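Local coordinates for secreted protein (Streptomyces lividans TK24, PDB 5LXZ) that is a copper-binding member of the AA5 copper-radical family, related to galactose oxidase, and probably oxidises its substrate at a mononuclear copper centre, at residues I519-S524 / S574-V579; D553-A558 / L578-W583; L303-K308 / Q361-M366. The protein carries 1 engineered substitution. All coordinates share one frame; numbering follows the deposited sequence.

Contact 1: residues I519-S524 / S574-V579; sequences IARGGS and SGKNLV
Polar bonding here rests on one side chain, Arg521, reaching from a turn across to the loop before strand 582-590. Its NH1 donates to Val579 O at 3.0 Å, nearly along the C=O axis and close to the guanidinium plane, and also bonds to the hydroxyl of Ser581. On the other arm, NH2 and Lys576 NZ both donate to one water, NH2 lying 2.9 Å from that oxygen. The shared acceptor probably eases the meeting of two like charges.

Van der Waals contact fixes the arginine's path. CG slides past Val579 CB, CD comes within 3.5 Å of Gly575 C, and the chain then bends at chi3 (-65°). That bend lays one face of the guanidinium over the Lys576 side chain, whose CB stands 3.7 Å above the plane at its centre, the two chains crossing obliquely.

Backbone bonds hold each loop in shape. Gly575 O accepts from both Leu578 N and Val579 N, while Gly523 N bonds to Ala520 O at 2.8 Å. The latter closes a type II beta turn with Arg521 and Gly522 at its corners, here a surface turn leading into strand 524-528 of the Early set domain, an immunoglobulin-like beta-sandwich.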
loop_
_atom_site.group_PDB
_atom_site.type_symbol
_atom_site.label_atom_id
_atom_site.label_comp_id
_atom_site.label_asym_id
_atom_site.label_seq_id
_atom_site.Cartn_x
_atom_site.Cartn_y
_atom_site.Cartn_z
ATOM N N ILE A 519 -11.522 26.303 1.411
ATOM C CA ILE A 519 -12.886 26.233 1.932
ATOM C C ILE A 519 -12.863 25.348 3.164
ATOM O O ILE A 519 -12.436 24.190 3.094
ATOM C CB ILE A 519 -13.915 25.671 0.924
ATOM C CG1 ILE A 519 -13.809 26.414 -0.437
ATOM C CG2 ILE A 519 -15.343 25.752 1.498
ATOM C CD1 ILE A 519 -14.633 25.768 -1.538
ATOM N N ALA A 520 -13.316 25.898 4.264
ATOM C CA ALA A 520 -13.356 25.181 5.545
ATOM C C ALA A 520 -14.525 24.236 5.590
ATOM O O ALA A 520 -15.536 24.433 4.940
ATOM C CB ALA A 520 -13.486 26.132 6.682
ATOM N N ARG A 521 -14.354 23.179 6.375
ATOM C CA ARG A 521 -15.462 22.312 6.713
ATOM C C ARG A 521 -16.615 23.149 7.233
ATOM O O ARG A 521 -16.439 24.034 8.043
ATOM C CB ARG A 521 -15.054 21.322 7.776
ATOM C CG ARG A 521 -14.167 20.183 7.275
ATOM C CD ARG A 521 -13.874 19.184 8.374
ATOM N NE ARG A 521 -13.095 19.785 9.423
ATOM C CZ ARG A 521 -11.779 19.969 9.426
ATOM N NH1 ARG A 521 -10.985 19.348 8.572
ATOM N NH2 ARG A 521 -11.236 20.698 10.389
ATOM N N GLY A 522 -17.787 22.839 6.708
ATOM C CA GLY A 522 -19.015 23.567 7.034
ATOM C C GLY A 522 -19.150 24.908 6.366
ATOM O O GLY A 522 -20.149 25.580 6.581
ATOM N N GLY A 523 -18.175 25.271 5.532
ATOM C CA GLY A 523 -18.136 26.531 4.815
ATOM C C GLY A 523 -18.427 26.324 3.358
ATOM O O GLY A 523 -18.488 25.179 2.862
ATOM N N SER A 524 -18.568 27.452 2.665
ATOM C CA SER A 524 -18.931 27.435 1.265
ATOM C C SER A 524 -17.969 28.227 0.427
ATOM O O SER A 524 -17.285 29.085 0.917
ATOM C CB SER A 524 -20.355 28.012 1.094
ATOM O OG SER A 524 -21.314 27.223 1.773
ATOM N N SER A 574 -19.261 18.898 7.263
ATOM C CA SER A 574 -18.666 18.911 8.572
ATOM C C SER A 574 -17.968 17.585 8.884
ATOM O O SER A 574 -18.397 16.532 8.450
ATOM C CB SER A 574 -19.708 19.129 9.641
ATOM O OG SER A 574 -20.284 20.438 9.495
ATOM N N GLY A 575 -16.959 17.674 9.740
ATOM C CA GLY A 575 -16.360 16.522 10.395
ATOM C C GLY A 575 -14.952 16.254 9.870
ATOM O O GLY A 575 -14.795 15.860 8.728
ATOM N N LYS A 576 -13.936 16.517 10.680
ATOM C CA LYS A 576 -12.548 16.267 10.351
ATOM C C LYS A 576 -12.219 14.785 10.165
ATOM O O LYS A 576 -11.222 14.460 9.550
ATOM C CB LYS A 576 -11.690 16.885 11.469
ATOM C CG LYS A 576 -10.198 16.930 11.238
ATOM C CD LYS A 576 -9.501 17.742 12.366
ATOM C CE LYS A 576 -8.010 17.559 12.372
ATOM N NZ LYS A 576 -7.371 18.202 11.218
ATOM N N ASN A 577 -13.050 13.912 10.691
ATOM C CA ASN A 577 -12.849 12.489 10.438
ATOM C C ASN A 577 -13.281 12.099 9.039
ATOM O O ASN A 577 -12.895 11.031 8.584
ATOM C CB ASN A 577 -13.577 11.623 11.438
ATOM C CG ASN A 577 -13.085 11.785 12.867
ATOM O OD1 ASN A 577 -11.956 12.197 13.083
ATOM N ND2 ASN A 577 -13.941 11.492 13.835
ATOM N N LEU A 578 -14.155 12.863 8.406
ATOM C CA LEU A 578 -14.604 12.650 7.069
ATOM C C LEU A 578 -13.755 13.455 6.088
ATOM O O LEU A 578 -13.180 12.915 5.138
ATOM C CB LEU A 578 -16.087 13.068 6.957
ATOM C CG LEU A 578 -16.699 13.036 5.550
ATOM C CD1 LEU A 578 -16.662 11.625 4.945
ATOM C CD2 LEU A 578 -18.086 13.656 5.567
ATOM N N VAL A 579 -13.762 14.771 6.249
ATOM C CA VAL A 579 -13.035 15.689 5.402
ATOM C C VAL A 579 -11.738 16.006 6.128
ATOM O O VAL A 579 -11.642 16.978 6.857
ATOM C CB VAL A 579 -13.816 16.970 5.100
ATOM C CG1 VAL A 579 -13.099 17.737 4.034
ATOM C CG2 VAL A 579 -15.245 16.650 4.667
HETATM O O HOH W 1 -8.437 21.052 11.089
#

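Contact 2: residues D553-A558 / L578-W583; sequences DQRSIA and LVQSGW
Arg555, near the beginning of strand 556-564, directs its CB at the loop 578-581, and its buried side chain shows how an arginine can tie loops together. CG takes the crowded position between the backbone N and the carbonyl carbon (chi1 49°). After an extended step, the chain bends at CD (chi3 59°), which passes 3.7 Å from Leu578 O. NE and CZ lie beneath the Gln580 amide: OE1 sits 3.5 Å above the guanidinium plane, offset toward its rim. The NE to OE1 approach has too poor an angle for a hydrogen bond, so the two groups meet as a stack, their planes 24° apart and their chains crossing at about a right angle.

The tips do the bonding. NH1 donates to Leu578 O at 2.9 Å, with the acceptor near the guanidinium plane but the donor above the carbonyl plane and the hydrogen bond somewhat bent. A weak second bond runs from NH1 to Asn577 O, and NH2 donates to Leu303 O in the propeller, so backbone carbonyls bind both terminal nitrogens of the charged end.

Beside the arginine, Ile557 points the same way. Its CD1 lies 3.6 Å from Leu578 O and 4.1 Å from Val579 CG2, while CG1 faces Leu578 CD1. Tyr584 touches both Ile557 and Val579, extending the apolar patch. The contact lies within the Early set beta-sandwich, joining the loop that leads into strand 582-590 to the beginning of strand 556-564, where Arg555 NH2 also reaches the kelch propeller.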
loop_
_atom_site.group_PDB
_atom_site.type_symbol
_atom_site.label_atom_id
_atom_site.label_comp_id
_atom_site.label_asym_id
_atom_site.label_seq_id
_atom_site.Cartn_x
_atom_site.Cartn_y
_atom_site.Cartn_z
ATOM N N ASP A 553 -5.118 7.245 1.240
ATOM C CA ASP A 553 -5.395 8.666 1.014
ATOM C C ASP A 553 -6.664 8.866 0.221
ATOM O O ASP A 553 -7.475 9.736 0.559
ATOM C CB ASP A 553 -4.235 9.334 0.265
ATOM C CG ASP A 553 -3.063 9.665 1.175
ATOM O OD1 ASP A 553 -2.486 8.745 1.801
ATOM O OD2 ASP A 553 -2.694 10.861 1.241
ATOM N N GLN A 554 -6.879 8.118 -0.864
ATOM C CA GLN A 554 -7.982 8.474 -1.729
ATOM C C GLN A 554 -9.334 8.265 -1.021
ATOM O O GLN A 554 -9.535 7.313 -0.317
ATOM C CB GLN A 554 -7.953 7.809 -3.124
ATOM C CG GLN A 554 -8.257 6.353 -3.032
ATOM C CD GLN A 554 -8.347 5.638 -4.368
ATOM O OE1 GLN A 554 -8.745 6.174 -5.387
ATOM N NE2 GLN A 554 -8.015 4.379 -4.337
ATOM N N ARG A 555 -10.231 9.225 -1.251
ATOM C CA ARG A 555 -11.612 9.164 -0.780
ATOM C C ARG A 555 -12.317 10.253 -1.551
ATOM O O ARG A 555 -11.678 11.270 -1.907
ATOM C CB ARG A 555 -11.741 9.397 0.739
ATOM C CG ARG A 555 -10.993 10.614 1.283
ATOM C CD ARG A 555 -11.246 10.844 2.759
ATOM N NE ARG A 555 -10.841 9.669 3.562
ATOM C CZ ARG A 555 -11.325 9.366 4.758
ATOM N NH1 ARG A 555 -12.235 10.133 5.322
ATOM N NH2 ARG A 555 -10.898 8.277 5.402
ATOM N N SER A 556 -13.587 10.044 -1.817
ATOM C CA SER A 556 -14.369 11.027 -2.560
ATOM C C SER A 556 -15.568 11.420 -1.732
ATOM O O SER A 556 -16.375 10.583 -1.363
ATOM C CB SER A 556 -14.827 10.391 -3.840
ATOM O OG SER A 556 -15.676 11.312 -4.535
ATOM N N ILE A 557 -15.676 12.695 -1.428
ATOM C CA ILE A 557 -16.657 13.236 -0.497
ATOM C C ILE A 557 -17.696 14.004 -1.291
ATOM O O ILE A 557 -17.363 14.871 -2.085
ATOM C CB ILE A 557 -15.957 14.154 0.500
ATOM C CG1 ILE A 557 -14.923 13.327 1.295
ATOM C CG2 ILE A 557 -16.968 14.833 1.423
ATOM C CD1 ILE A 557 -13.777 14.153 1.784
ATOM N N ALA A 558 -18.970 13.671 -1.092
ATOM C CA ALA A 558 -20.018 14.474 -1.775
ATOM C C ALA A 558 -20.189 15.845 -1.181
ATOM O O ALA A 558 -20.224 15.964 0.035
ATOM C CB ALA A 558 -21.338 13.726 -1.665
ATOM N N LEU A 578 -14.155 12.863 8.406
ATOM C CA LEU A 578 -14.604 12.650 7.069
ATOM C C LEU A 578 -13.755 13.455 6.088
ATOM O O LEU A 578 -13.180 12.915 5.138
ATOM C CB LEU A 578 -16.087 13.068 6.957
ATOM C CG LEU A 578 -16.699 13.036 5.550
ATOM C CD1 LEU A 578 -16.662 11.625 4.945
ATOM C CD2 LEU A 578 -18.086 13.656 5.567
ATOM N N VAL A 579 -13.762 14.771 6.249
ATOM C CA VAL A 579 -13.035 15.689 5.402
ATOM C C VAL A 579 -11.738 16.006 6.128
ATOM O O VAL A 579 -11.642 16.978 6.857
ATOM C CB VAL A 579 -13.816 16.970 5.100
ATOM C CG1 VAL A 579 -13.099 17.737 4.034
ATOM C CG2 VAL A 579 -15.245 16.650 4.667
ATOM N N GLN A 580 -10.754 15.125 5.994
ATOM C CA GLN A 580 -9.430 15.338 6.613
ATOM C C GLN A 580 -8.874 16.671 6.065
ATOM O O GLN A 580 -9.051 16.975 4.878
ATOM C CB GLN A 580 -8.517 14.146 6.264
ATOM C CG GLN A 580 -9.049 12.836 6.851
ATOM C CD GLN A 580 -8.422 11.579 6.238
ATOM O OE1 GLN A 580 -8.265 11.468 5.022
ATOM N NE2 GLN A 580 -8.030 10.640 7.090
ATOM N N SER A 581 -8.163 17.406 6.909
ATOM C CA SER A 581 -7.532 18.620 6.423
ATOM C C SER A 581 -6.473 18.283 5.369
ATOM O O SER A 581 -5.799 17.246 5.415
ATOM C CB SER A 581 -6.877 19.306 7.571
ATOM O OG SER A 581 -7.838 19.660 8.533
ATOM N N GLY A 582 -6.354 19.154 4.391
ATOM C CA GLY A 582 -5.479 18.935 3.276
ATOM C C GLY A 582 -6.087 19.393 1.987
ATOM O O GLY A 582 -7.112 20.074 1.974
ATOM N N TRP A 583 -5.418 19.052 0.912
ATOM C CA TRP A 583 -5.800 19.486 -0.412
ATOM C C TRP A 583 -6.585 18.392 -1.114
ATOM O O TRP A 583 -6.264 17.213 -1.004
ATOM C CB TRP A 583 -4.567 19.821 -1.214
ATOM C CG TRP A 583 -3.919 21.088 -0.834
ATOM C CD1 TRP A 583 -3.057 21.292 0.224
ATOM C CD2 TRP A 583 -4.086 22.350 -1.463
ATOM N NE1 TRP A 583 -2.631 22.594 0.225
ATOM C CE2 TRP A 583 -3.250 23.266 -0.788
ATOM C CE3 TRP A 583 -4.817 22.776 -2.560
ATOM C CZ2 TRP A 583 -3.136 24.591 -1.181
ATOM C CZ3 TRP A 583 -4.733 24.086 -2.933
ATOM C CH2 TRP A 583 -3.889 24.979 -2.254
#

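Contact 3: residues L303-K308 / Q361-M366; sequences LMQNGK and QDEKYM. With EDO (1,2-ethanediol), chain N.
Two neighbouring four-stranded sheets of the kelch beta-propeller meet here, the hairpin loop between strands 301-303 and 309-311 facing the 3-10 segment and loop that lead into strand 364-368, and Tyr365 on that strand. The hairpin loop is a type I beta turn from Met304 to Gly307, closed by Gly307 N bonding to Met304 O. An Asx turn overlaps it, with Asn306 OD1 accepting from Lys308 N.

Glu363, just before strand 364-368, carries the contact. Its CG lies anti to the carbonyl carbon (chi1 -52°), and the chain runs extended toward the turn. There OE1 accepts from Gln305 N at 3.1 Å in an almost straight bond (170°), though the donor stands above the carboxylate plane. A water donates to the same oxygen at 2.8 Å and accepts from Asn306 N, so two successive amides of the turn, one directly and one through water, are held by one carboxylate oxygen. Lys389 packs alongside Glu363.

The Gln305 side chain folds over this carboxylate. Amide and carboxylate planes lie 17° apart in a stack, with Gln305 CD 3.5 Å from Glu363 OE2. Running extended past CG, the glutamine brings NE2 to Gln361 O at 3.0 Å, meeting it from above the carbonyl plane. Lys389 NZ also donates to this carbonyl.

The Tyr365 ring meets Phe302 edge-to-face and Phe310 obliquely, and its OH comes 4.2 Å from Met304 CG. A 1,2-ethanediol, probably from the crystallisation liquor, donates from its O1 to Gly307 O at 2.6 Å.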
loop_
_atom_site.group_PDB
_atom_site.type_symbol
_atom_site.label_atom_id
_atom_site.label_comp_id
_atom_site.label_asym_id
_atom_site.label_seq_id
_atom_site.Cartn_x
_atom_site.Cartn_y
_atom_site.Cartn_z
ATOM N N LEU A 303 -9.329 6.029 8.327
ATOM C CA LEU A 303 -10.050 6.755 9.357
ATOM C C LEU A 303 -11.542 6.750 9.090
ATOM O O LEU A 303 -12.010 7.210 8.031
ATOM C CB LEU A 303 -9.539 8.195 9.419
ATOM C CG LEU A 303 -10.146 9.074 10.503
ATOM C CD1 LEU A 303 -9.771 8.602 11.896
ATOM C CD2 LEU A 303 -9.595 10.486 10.276
ATOM N N MET A 304 -12.304 6.349 10.111
ATOM C CA MET A 304 -13.752 6.293 10.088
ATOM C C MET A 304 -14.346 7.595 10.666
ATOM O O MET A 304 -13.678 8.344 11.396
ATOM C CB MET A 304 -14.225 5.129 10.940
ATOM C CG MET A 304 -13.673 3.793 10.485
ATOM S SD MET A 304 -13.914 2.471 11.712
ATOM C CE MET A 304 -15.652 2.633 12.181
ATOM N N GLN A 305 -15.616 7.800 10.414
ATOM C CA GLN A 305 -16.272 9.032 10.892
ATOM C C GLN A 305 -16.352 9.153 12.379
ATOM O O GLN A 305 -16.448 10.275 12.877
ATOM C CB GLN A 305 -17.660 9.145 10.277
ATOM C CG GLN A 305 -17.535 9.580 8.846
ATOM C CD GLN A 305 -18.856 9.575 8.125
ATOM O OE1 GLN A 305 -19.878 10.002 8.657
ATOM N NE2 GLN A 305 -18.860 9.045 6.933
ATOM N N ASN A 306 -16.306 8.028 13.109
ATOM C CA ASN A 306 -16.246 8.092 14.568
ATOM C C ASN A 306 -14.834 8.228 15.152
ATOM O O ASN A 306 -14.650 8.126 16.349
ATOM C CB ASN A 306 -17.005 6.912 15.171
ATOM C CG ASN A 306 -16.332 5.580 14.916
ATOM O OD1 ASN A 306 -15.263 5.501 14.287
ATOM N ND2 ASN A 306 -16.985 4.518 15.356
ATOM N N GLY A 307 -13.828 8.365 14.288
ATOM C CA GLY A 307 -12.455 8.532 14.721
ATOM C C GLY A 307 -11.656 7.271 14.940
ATOM O O GLY A 307 -10.482 7.327 15.205
ATOM N N LYS A 308 -12.338 6.141 14.878
ATOM C CA LYS A 308 -11.673 4.858 14.921
ATOM C C LYS A 308 -11.089 4.557 13.560
ATOM O O LYS A 308 -11.359 5.225 12.589
ATOM C CB LYS A 308 -12.630 3.756 15.420
ATOM C CG LYS A 308 -13.226 4.111 16.794
ATOM C CD LYS A 308 -14.038 2.959 17.368
ATOM C CE LYS A 308 -14.753 3.447 18.651
ATOM N NZ LYS A 308 -15.671 2.444 19.258
ATOM N N GLN A 361 -19.081 9.527 2.695
ATOM C CA GLN A 361 -20.099 9.602 3.727
ATOM C C GLN A 361 -20.707 8.245 4.090
ATOM O O GLN A 361 -21.105 8.050 5.241
ATOM C CB GLN A 361 -21.245 10.526 3.282
ATOM C CG GLN A 361 -20.891 11.988 3.423
ATOM C CD GLN A 361 -20.305 12.639 2.172
ATOM O OE1 GLN A 361 -19.727 11.990 1.286
ATOM N NE2 GLN A 361 -20.507 13.961 2.068
ATOM N N ASP A 362 -20.837 7.360 3.103
ATOM C CA ASP A 362 -21.556 6.098 3.334
ATOM C C ASP A 362 -20.762 5.088 4.144
ATOM O O ASP A 362 -21.342 4.128 4.643
ATOM C CB ASP A 362 -21.994 5.517 2.007
ATOM C CG ASP A 362 -23.036 6.383 1.294
ATOM O OD1 ASP A 362 -23.565 7.375 1.857
ATOM O OD2 ASP A 362 -23.289 6.069 0.126
ATOM N N GLU A 363 -19.442 5.265 4.277
ATOM C CA GLU A 363 -18.589 4.358 5.082
ATOM C C GLU A 363 -18.690 2.925 4.616
ATOM O O GLU A 363 -18.668 2.002 5.428
ATOM C CB GLU A 363 -18.877 4.482 6.586
ATOM C CG GLU A 363 -18.833 5.909 7.087
ATOM C CD GLU A 363 -18.628 6.006 8.595
ATOM O OE1 GLU A 363 -17.471 5.774 9.087
ATOM O OE2 GLU A 363 -19.651 6.352 9.283
ATOM N N LYS A 364 -18.757 2.757 3.291
ATOM C CA LYS A 364 -18.706 1.440 2.698
ATOM C C LYS A 364 -17.326 1.179 2.111
ATOM O O LYS A 364 -16.830 1.963 1.300
ATOM C CB LYS A 364 -19.762 1.288 1.615
ATOM C CG LYS A 364 -21.182 1.282 2.147
ATOM C CD LYS A 364 -22.176 1.007 1.029
ATOM C CE LYS A 364 -23.609 1.122 1.497
ATOM N NZ LYS A 364 -24.506 0.535 0.457
ATOM N N TYR A 365 -16.717 0.080 2.552
ATOM C CA TYR A 365 -15.337 -0.266 2.165
ATOM C C TYR A 365 -15.363 -1.514 1.338
ATOM O O TYR A 365 -16.080 -2.438 1.696
ATOM C CB TYR A 365 -14.482 -0.486 3.403
ATOM C CG TYR A 365 -14.184 0.730 4.188
ATOM C CD1 TYR A 365 -15.079 1.230 5.108
ATOM C CD2 TYR A 365 -13.025 1.434 3.968
ATOM C CE1 TYR A 365 -14.795 2.381 5.828
ATOM C CE2 TYR A 365 -12.762 2.595 4.659
ATOM C CZ TYR A 365 -13.630 3.051 5.579
ATOM O OH TYR A 365 -13.355 4.211 6.303
ATOM N N MET A 366 -14.603 -1.550 0.265
ATOM C CA MET A 366 -14.510 -2.714 -0.606
ATOM C C MET A 366 -13.093 -3.229 -0.637
ATOM O O MET A 366 -12.146 -2.469 -0.835
ATOM C CB MET A 366 -14.985 -2.370 -1.989
ATOM C CG MET A 366 -14.871 -3.545 -2.943
ATOM S SD MET A 366 -15.158 -3.115 -4.680
ATOM C CE MET A 366 -16.869 -3.262 -4.575
HETATM C C1 EDO N . -8.689 9.398 16.871
HETATM O O1 EDO N . -8.620 9.191 15.444
HETATM C C2 EDO N . -7.458 10.092 17.439
HETATM O O2 EDO N . -7.229 11.329 16.789
HETATM O O HOH W 2 -17.921 5.648 11.886
#

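In the fold
Contact 1 lies at the surface, whereas contacts 2 and 3 are buried. Contacts 1 and 2 both join parts of the Early set domain and share Leu578 and Val579, with centres about 9 Å apart; contact 3 joins two propeller sheets. In both Early set contacts an arginine donates to a backbone carbonyl of the other segment, but the partly exposed one has its guanidinium face against a lysine's aliphatic chain and shares a water with it, while the buried one stacks on a glutamine amide. In contact 3 the charge is reversed, a carboxylate accepting one backbone N-H directly and another through water. Asn577 ND2 to Gln305 O and Gln361 NE2 to Ala558 O connect the two domains.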